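Local coordinates for insecticidal crystal protein Cry7Cal (PDB 5ZI1) that is an insecticidal three-domain delta-endotoxin active against locusts and probably binds gut receptors and forms pores in the cell membrane, at residues 583-586 / 587-590. Numbering follows the deposited sequence.
Sequences ANTS and NCTI
Ser586 and Cys588 meet on the inner side of a tight bend centred on Asn587. The backbone N of Cys588 donates a weak hydrogen bond to Ser586 O, 3.1 Å long and bent to 121° at the hydrogen, as expected when only one residue separates donor from acceptor. That same carbonyl oxygen also accepts a bond from Asn501 ND2, which ties the bend to the loop following strand 496-500. The two side chains sit on the same flank of the turn, Ser586 OG lying 3.4 Å from Cys588 SG. In both residues the heteroatom is held between the backbone N and the carbonyl carbon (chi1 63° in Ser586, nearly the same in Cys588), and this shared rotation brings OG and SG together. The Ser586 hydroxyl has a firmer partner in Asp533 O, which ties it to the segment just before strand 534-538. Asn587 turns outward from the bend; its CG lies anti to the backbone N (chi1 -176°) and OD1 accepts a bond from Asn502 ND2. On the buried side, the methyl CG2 of Thr585 is 4.1 Å from Cys588 SG and 4.3 Å from Ile590 CD1, a small apolar cluster formed as the chain swings round. The Thr585 hydroxyl, on the other branch of CB, bonds to Ile581 O and Val535 N. Beyond Cys588 the chain enters strand 589-599, where Thr589 and Ile590 make backbone hydrogen bonds to Thr531 and Ile499. The arrangement is an inverse gamma turn with Asn587 at its centre, leading the connection from strand 575-580 into the last strand of the C-terminal beta-sandwich domain of the delta-endotoxin fold.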
loop_
_atom_site.group_PDB
_atom_site.type_symbol
_atom_site.label_atom_id
_atom_site.label_comp_id
_atom_site.label_asym_id
_atom_site.label_seq_id
_atom_site.Cartn_x
_atom_site.Cartn_y
_atom_site.Cartn_z
ATOM N N ALA A 583 -18.734 0.350 29.644
ATOM C CA ALA A 583 -18.996 0.822 31.004
ATOM C C ALA A 583 -17.772 1.433 31.660
ATOM O O ALA A 583 -17.902 2.364 32.461
ATOM C CB ALA A 583 -19.505 -0.326 31.869
ATOM N N ASN A 584 -16.580 0.929 31.344
ATOM C CA ASN A 584 -15.353 1.397 31.972
ATOM C C ASN A 584 -14.474 2.178 31.003
ATOM O O ASN A 584 -13.279 2.365 31.254
ATOM C CB ASN A 584 -14.592 0.210 32.557
ATOM C CG ASN A 584 -15.464 -0.649 33.450
ATOM O OD1 ASN A 584 -16.100 -1.607 32.992
ATOM N ND2 ASN A 584 -15.504 -0.307 34.735
ATOM N N THR A 585 -15.044 2.640 29.902
ATOM C CA THR A 585 -14.315 3.403 28.903
ATOM C C THR A 585 -14.844 4.830 28.898
ATOM O O THR A 585 -16.056 5.052 28.979
ATOM C CB THR A 585 -14.455 2.753 27.515
ATOM O OG1 THR A 585 -13.832 1.462 27.532
ATOM C CG2 THR A 585 -13.802 3.605 26.417
ATOM N N SER A 586 -13.933 5.794 28.819
ATOM C CA SER A 586 -14.330 7.193 28.807
ATOM C C SER A 586 -15.116 7.518 27.532
ATOM O O SER A 586 -15.313 6.679 26.651
ATOM C CB SER A 586 -13.105 8.093 28.920
ATOM O OG SER A 586 -12.250 7.917 27.795
ATOM N N ASN A 587 -15.579 8.764 27.444
ATOM C CA ASN A 587 -16.320 9.239 26.279
ATOM C C ASN A 587 -15.303 9.758 25.266
ATOM O O ASN A 587 -15.057 10.955 25.137
ATOM C CB ASN A 587 -17.323 10.308 26.688
ATOM C CG ASN A 587 -18.188 10.762 25.541
ATOM O OD1 ASN A 587 -18.061 10.270 24.421
ATOM N ND2 ASN A 587 -19.078 11.710 25.812
ATOM N N CYS A 588 -14.692 8.825 24.541
ATOM C CA CYS A 588 -13.534 9.133 23.722
ATOM C C CYS A 588 -13.673 8.469 22.355
ATOM O O CYS A 588 -14.683 7.832 22.041
ATOM C CB CYS A 588 -12.247 8.671 24.405
ATOM S SG CYS A 588 -12.165 6.882 24.602
ATOM N N THR A 589 -12.625 8.627 21.548
ATOM C CA THR A 589 -12.482 7.990 20.249
ATOM C C THR A 589 -11.264 7.082 20.308
ATOM O O THR A 589 -10.235 7.449 20.892
ATOM C CB THR A 589 -12.351 9.056 19.125
ATOM O OG1 THR A 589 -13.611 9.706 18.950
ATOM C CG2 THR A 589 -11.954 8.446 17.784
ATOM N N ILE A 590 -11.405 5.882 19.743
ATOM C CA ILE A 590 -10.354 4.873 19.694
ATOM C C ILE A 590 -10.123 4.503 18.237
ATOM O O ILE A 590 -11.077 4.301 17.476
ATOM C CB ILE A 590 -10.719 3.612 20.510
ATOM C CG1 ILE A 590 -10.933 3.949 21.985
ATOM C CG2 ILE A 590 -9.657 2.543 20.372
ATOM C CD1 ILE A 590 -12.368 3.876 22.380
#